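Local structure of proteasome accessory factor B/C (PafBC) (Paenarthrobacter aurescens, 6SJ9) at residues His161-Gly166 / Trp192-Leu197; Leu353-Phe358 / Lys379-Asp384. The protein probably regulates transcription in the bacterial DNA damage response, with winged helix-turn-helix and WYL domains joined in one chain. One frame throughout, in Å; residues are numbered along the deposited sequence.

In the fold
Interaction 1 belongs to the first WYL domain and interaction 2 to the helix-turn-helix domain later in the chain. Their centres are 24 Å apart and their nearest atoms about 10 Å, so they do not touch. Strand 175-188 connects the two regions: it pairs with both strands of interaction 1, and also with strand 404-407 of the helix-turn-helix domain, so one antiparallel sheet runs through both domains. Both are small, buried contacts in which a leucine meets two partners: L194 meets I163 and F165, L355 meets L381 and D384. The potassium site, formed by L16, T18, I81, K83 and S85, involves neither contact.

Interaction 1: His161-Gly166 / Trp192-Leu197; sequences HPIRFG and WYLVGL
Inside the curled antiparallel sheet of the first WYL domain, which has an Sm-like fold, L194 of strand 191-198 meets I163 and F165 of strand 163-168. The two strands are not neighbours: strand 175-188 lies between them and pairs with both, and the side chains meet over it, L194 also touching P182 of that strand. One methyl, CD2 of L194, makes the whole approach from its side. It meets I163 tip to tip, with L194 CD2 3.8 Å from I163 CD1. The ethyl branch of I163 reaches that far because CG1 stands between the backbone N and the carbonyl carbon (chi1 63°) and CD1 is anti to CA (chi2 -179°). The same methyl lies 3.9 Å from F165 CE2 and 4.0 Å from F165 CZ, approaching the far end of the ring obliquely. I163 and F165, two residues apart on an extended strand, thus offer an aliphatic methyl and the CE2-CZ end of an aromatic ring to a single leucine. F207 of strand 203-208 packs edge-to-face with the F165 ring, while helix 147-159 closes over the other members, A156 touching I163 and V153 touching L194. All the touching groups are hydrocarbon and buried, and together they bury just 88 Å². The contact therefore rests on dispersion and exclusion of water, without a directional bond to set its geometry, joining strands that both pair with 175-188.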
loop_
_atom_site.group_PDB
_atom_site.type_symbol
_atom_site.label_atom_id
_atom_site.label_comp_id
_atom_site.label_asym_id
_atom_site.label_seq_id
_atom_site.Cartn_x
_atom_site.Cartn_y
_atom_site.Cartn_z
ATOM N N HIS A 161 12.346 19.363 21.772
ATOM C CA HIS A 161 12.171 18.678 23.026
ATOM C C HIS A 161 12.938 17.353 22.999
ATOM O O HIS A 161 12.785 16.567 22.046
ATOM C CB HIS A 161 10.696 18.372 23.264
ATOM C CG HIS A 161 9.839 19.577 23.266
ATOM N ND1 HIS A 161 10.155 20.705 23.999
ATOM C CD2 HIS A 161 8.643 19.820 22.681
ATOM C CE1 HIS A 161 9.205 21.600 23.828
ATOM N NE2 HIS A 161 8.265 21.078 23.060
ATOM N N PRO A 162 13.668 17.051 24.068
ATOM C CA PRO A 162 14.216 15.702 24.248
ATOM C C PRO A 162 13.065 14.728 24.535
ATOM O O PRO A 162 11.926 15.142 24.826
ATOM C CB PRO A 162 15.186 15.851 25.434
ATOM C CG PRO A 162 14.701 17.070 26.172
ATOM C CD PRO A 162 13.846 17.945 25.247
ATOM N N ILE A 163 13.356 13.427 24.430
ATOM C CA ILE A 163 12.356 12.380 24.618
ATOM C C ILE A 163 12.902 11.300 25.550
ATOM O O ILE A 163 14.101 11.220 25.833
ATOM C CB ILE A 163 11.920 11.695 23.286
ATOM C CG1 ILE A 163 13.108 10.997 22.640
ATOM C CG2 ILE A 163 11.361 12.723 22.328
ATOM C CD1 ILE A 163 12.774 10.305 21.283
ATOM N N ARG A 164 11.988 10.459 26.025
ATOM C CA ARG A 164 12.339 9.263 26.782
ATOM C C ARG A 164 11.436 8.111 26.352
ATOM O O ARG A 164 10.282 8.307 25.953
ATOM C CB ARG A 164 12.294 9.550 28.296
ATOM C CG ARG A 164 11.303 8.792 29.159
ATOM C CD ARG A 164 10.960 9.616 30.403
ATOM N NE ARG A 164 12.150 10.314 30.873
ATOM C CZ ARG A 164 12.148 11.454 31.580
ATOM N NH1 ARG A 164 11.005 12.069 31.921
ATOM N NH2 ARG A 164 13.315 12.019 31.916
ATOM N N PHE A 165 11.982 6.899 26.399
ATOM C CA PHE A 165 11.238 5.714 25.973
ATOM C C PHE A 165 11.930 4.467 26.490
ATOM O O PHE A 165 13.142 4.470 26.782
ATOM C CB PHE A 165 11.094 5.563 24.453
ATOM C CG PHE A 165 12.391 5.649 23.723
ATOM C CD1 PHE A 165 13.137 4.491 23.448
ATOM C CD2 PHE A 165 12.913 6.897 23.366
ATOM C CE1 PHE A 165 14.377 4.607 22.796
ATOM C CE2 PHE A 165 14.124 6.998 22.705
ATOM C CZ PHE A 165 14.873 5.877 22.442
ATOM N N GLY A 166 11.124 3.415 26.645
ATOM C CA GLY A 166 11.670 2.114 26.980
ATOM C C GLY A 166 12.352 1.482 25.778
ATOM O O GLY A 166 11.833 1.496 24.666
ATOM N N TRP A 192 12.778 0.988 10.348
ATOM C CA TRP A 192 12.929 2.373 10.760
ATOM C C TRP A 192 13.739 2.498 12.049
ATOM O O TRP A 192 13.610 1.698 12.981
ATOM C CB TRP A 192 11.583 3.041 10.941
ATOM C CG TRP A 192 10.937 3.482 9.661
ATOM C CD1 TRP A 192 10.079 2.749 8.862
ATOM C CD2 TRP A 192 11.122 4.730 9.004
ATOM N NE1 TRP A 192 9.684 3.505 7.776
ATOM C CE2 TRP A 192 10.322 4.714 7.825
ATOM C CE3 TRP A 192 11.897 5.860 9.278
ATOM C CZ2 TRP A 192 10.273 5.788 6.929
ATOM C CZ3 TRP A 192 11.844 6.942 8.381
ATOM C CH2 TRP A 192 11.027 6.890 7.214
ATOM N N TYR A 193 14.529 3.544 12.106
ATOM C CA TYR A 193 15.472 3.797 13.180
ATOM C C TYR A 193 15.321 5.248 13.608
ATOM O O TYR A 193 15.051 6.116 12.776
ATOM C CB TYR A 193 16.922 3.616 12.732
ATOM C CG TYR A 193 17.251 2.213 12.265
ATOM C CD1 TYR A 193 16.868 1.771 11.005
ATOM C CD2 TYR A 193 17.933 1.323 13.088
ATOM C CE1 TYR A 193 17.175 0.464 10.578
ATOM C CE2 TYR A 193 18.241 0.025 12.670
ATOM C CZ TYR A 193 17.855 -0.393 11.416
ATOM O OH TYR A 193 18.151 -1.683 11.010
ATOM N N LEU A 194 15.611 5.495 14.885
ATOM C CA LEU A 194 15.809 6.819 15.458
ATOM C C LEU A 194 17.300 6.980 15.749
ATOM O O LEU A 194 17.950 6.063 16.296
ATOM C CB LEU A 194 15.003 6.945 16.756
ATOM C CG LEU A 194 15.366 8.161 17.628
ATOM C CD1 LEU A 194 14.900 9.516 17.040
ATOM C CD2 LEU A 194 14.802 7.956 19.015
ATOM N N VAL A 195 17.873 8.096 15.319
ATOM C CA VAL A 195 19.238 8.421 15.703
ATOM C C VAL A 195 19.176 9.693 16.526
ATOM O O VAL A 195 18.388 10.601 16.224
ATOM C CB VAL A 195 20.220 8.572 14.513
ATOM C CG1 VAL A 195 19.774 9.669 13.608
ATOM C CG2 VAL A 195 21.611 8.926 15.032
ATOM N N GLY A 196 19.973 9.744 17.596
ATOM C CA GLY A 196 19.986 10.947 18.400
ATOM C C GLY A 196 21.082 10.852 19.441
ATOM O O GLY A 196 21.809 9.852 19.523
ATOM N N LEU A 197 21.238 11.954 20.196
ATOM C CA LEU A 197 22.220 11.982 21.280
ATOM C C LEU A 197 21.591 11.307 22.503
ATOM O O LEU A 197 20.611 11.801 23.072
ATOM C CB LEU A 197 22.643 13.423 21.571
ATOM C CG LEU A 197 23.628 13.619 22.737
ATOM C CD1 LEU A 197 24.880 12.859 22.345
ATOM C CD2 LEU A 197 24.035 15.077 22.898
#

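Interaction 2: Leu353-Phe358 / Lys379-Asp384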
loop_
_atom_site.group_PDB
_atom_site.type_symbol
_atom_site.label_atom_id
_atom_site.label_comp_id
_atom_site.label_asym_id
_atom_site.label_seq_id
_atom_site.Cartn_x
_atom_site.Cartn_y
_atom_site.Cartn_z
ATOM N N LEU A 353 2.361 12.227 -5.761
ATOM C CA LEU A 353 3.268 12.008 -6.875
ATOM C C LEU A 353 4.242 13.176 -7.029
ATOM O O LEU A 353 5.410 12.975 -7.369
ATOM C CB LEU A 353 2.476 11.795 -8.168
ATOM C CG LEU A 353 1.741 10.459 -8.231
ATOM C CD1 LEU A 353 0.920 10.459 -9.460
ATOM C CD2 LEU A 353 2.744 9.294 -8.246
ATOM N N GLN A 354 3.764 14.408 -6.806
ATOM C CA GLN A 354 4.555 15.617 -6.973
ATOM C C GLN A 354 5.506 15.842 -5.812
ATOM O O GLN A 354 6.359 16.728 -5.889
ATOM C CB GLN A 354 3.626 16.829 -7.131
ATOM C CG GLN A 354 2.974 16.886 -8.491
ATOM C CD GLN A 354 1.767 17.797 -8.517
ATOM O OE1 GLN A 354 1.680 18.767 -7.776
ATOM N NE2 GLN A 354 0.771 17.418 -9.316
ATOM N N LEU A 355 5.350 15.094 -4.726
ATOM C CA LEU A 355 6.358 15.132 -3.682
ATOM C C LEU A 355 7.615 14.383 -4.123
ATOM O O LEU A 355 8.715 14.715 -3.669
ATOM C CB LEU A 355 5.818 14.520 -2.387
ATOM C CG LEU A 355 4.562 15.153 -1.810
ATOM C CD1 LEU A 355 4.230 14.510 -0.442
ATOM C CD2 LEU A 355 4.778 16.645 -1.626
ATOM N N VAL A 356 7.470 13.392 -5.010
ATOM C CA VAL A 356 8.612 12.531 -5.346
ATOM C C VAL A 356 9.815 13.342 -5.839
ATOM O O VAL A 356 10.923 13.140 -5.311
ATOM C CB VAL A 356 8.173 11.424 -6.325
ATOM C CG1 VAL A 356 9.386 10.562 -6.776
ATOM C CG2 VAL A 356 7.099 10.564 -5.686
ATOM N N PRO A 357 9.679 14.285 -6.785
ATOM C CA PRO A 357 10.881 15.046 -7.233
ATOM C C PRO A 357 11.573 15.819 -6.111
ATOM O O PRO A 357 12.800 15.978 -6.159
ATOM C CB PRO A 357 10.338 15.999 -8.312
ATOM C CG PRO A 357 9.146 15.273 -8.872
ATOM C CD PRO A 357 8.508 14.561 -7.640
ATOM N N PHE A 358 10.831 16.319 -5.109
ATOM C CA PHE A 358 11.472 16.956 -3.953
ATOM C C PHE A 358 12.265 15.953 -3.138
ATOM O O PHE A 358 13.411 16.217 -2.768
ATOM C CB PHE A 358 10.430 17.601 -3.036
ATOM C CG PHE A 358 9.737 18.752 -3.647
ATOM C CD1 PHE A 358 10.342 20.024 -3.649
ATOM C CD2 PHE A 358 8.511 18.578 -4.259
ATOM C CE1 PHE A 358 9.709 21.120 -4.210
ATOM C CE2 PHE A 358 7.880 19.647 -4.836
ATOM C CZ PHE A 358 8.475 20.930 -4.832
ATOM N N LYS A 379 1.328 19.950 9.016
ATOM C CA LYS A 379 0.875 18.641 9.468
ATOM C C LYS A 379 0.183 17.863 8.361
ATOM O O LYS A 379 0.249 16.621 8.322
ATOM C CB LYS A 379 -0.107 18.801 10.633
ATOM C CG LYS A 379 0.544 19.116 11.963
ATOM C CD LYS A 379 1.053 17.843 12.558
ATOM C CE LYS A 379 0.232 17.512 13.760
ATOM N NZ LYS A 379 0.759 18.138 14.985
ATOM N N ALA A 380 -0.538 18.562 7.499
ATOM C CA ALA A 380 -1.150 17.888 6.362
ATOM C C ALA A 380 -0.072 17.318 5.459
ATOM O O ALA A 380 -0.206 16.199 4.947
ATOM C CB ALA A 380 -2.049 18.877 5.573
ATOM N N LEU A 381 1.013 18.082 5.237
ATOM C CA LEU A 381 2.088 17.560 4.393
ATOM C C LEU A 381 2.776 16.343 5.029
ATOM O O LEU A 381 3.042 15.350 4.348
ATOM C CB LEU A 381 3.098 18.669 4.101
ATOM C CG LEU A 381 4.253 18.155 3.238
ATOM C CD1 LEU A 381 3.769 17.675 1.933
ATOM C CD2 LEU A 381 5.239 19.250 2.966
ATOM N N ILE A 382 3.024 16.387 6.338
ATOM C CA ILE A 382 3.605 15.237 7.036
ATOM C C ILE A 382 2.702 14.000 6.905
ATOM O O ILE A 382 3.183 12.869 6.728
ATOM C CB ILE A 382 3.872 15.621 8.495
ATOM C CG1 ILE A 382 5.030 16.617 8.525
ATOM C CG2 ILE A 382 4.200 14.417 9.278
ATOM C CD1 ILE A 382 5.114 17.398 9.875
ATOM N N ASP A 383 1.384 14.192 7.011
ATOM C CA ASP A 383 0.512 13.045 6.860
ATOM C C ASP A 383 0.596 12.470 5.433
ATOM O O ASP A 383 0.557 11.256 5.260
ATOM C CB ASP A 383 -0.929 13.407 7.214
ATOM C CG ASP A 383 -1.712 12.171 7.648
ATOM O OD1 ASP A 383 -1.182 11.437 8.510
ATOM O OD2 ASP A 383 -2.833 11.910 7.150
ATOM N N ASP A 384 0.685 13.333 4.405
ATOM C CA ASP A 384 0.909 12.845 3.043
ATOM C C ASP A 384 2.142 11.980 2.986
ATOM O O ASP A 384 2.139 10.950 2.334
ATOM C CB ASP A 384 1.099 13.984 2.030
ATOM C CG ASP A 384 -0.166 14.792 1.797
ATOM O OD1 ASP A 384 -1.281 14.308 2.058
ATOM O OD2 ASP A 384 -0.024 15.926 1.321
#
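L381 and D384, one turn apart on helix 378-389, face L355 of helix 346-360 in the helix-turn-helix domain. The segment K379-D384 starts near the beginning of its helix, where A380 N is hydrogen-bonded to S377 OG. L381 is the first residue to touch. Its CG is anti to the backbone N (chi1 179°), which swings CD1 across to the isobutyl group of L355. L381 CD1 lies 3.8 Å from L355 CD2 and 4.0 Å from L355 CD1; the two side chains run alongside one another, pointing opposite ways, so one methyl rests against both branches of its partner. The D383 N to K379 O hydrogen bond (3.0 Å) is that of a regular helix, and D383 OD2 forms a salt bridge with R341 NE. D384 closes the segment by packing with its methylene: D384 CB is 4.0 Å from L355 CD1, its side chain set roughly perpendicular to that of L355. Of the CA atoms in the two segments, those of L355 and D384 are nearest, 9.0 Å apart. The carboxylate of D384 is gripped by helix 346-360 itself, OD2 in a salt bridge to R351 NE and OD1 accepting a hydrogen bond from Q348 NE2. This buried acid is satisfied on both oxygens, and the cationic R351 would probably stabilise its negative charge. Helix 346-360 is kinked just beyond L355, at P357 and F358. Helix 367-374 fills in beside the contact, F374 touching L355 and A371 touching L381, and I376 in the turn reaches both L381 and D384. Helix 378-389 follows that turn in the position of the recognition helix of a winged helix-turn-helix, after 346-360 and 367-374, and hairpin 404-407/410-413 is consistent with the wing.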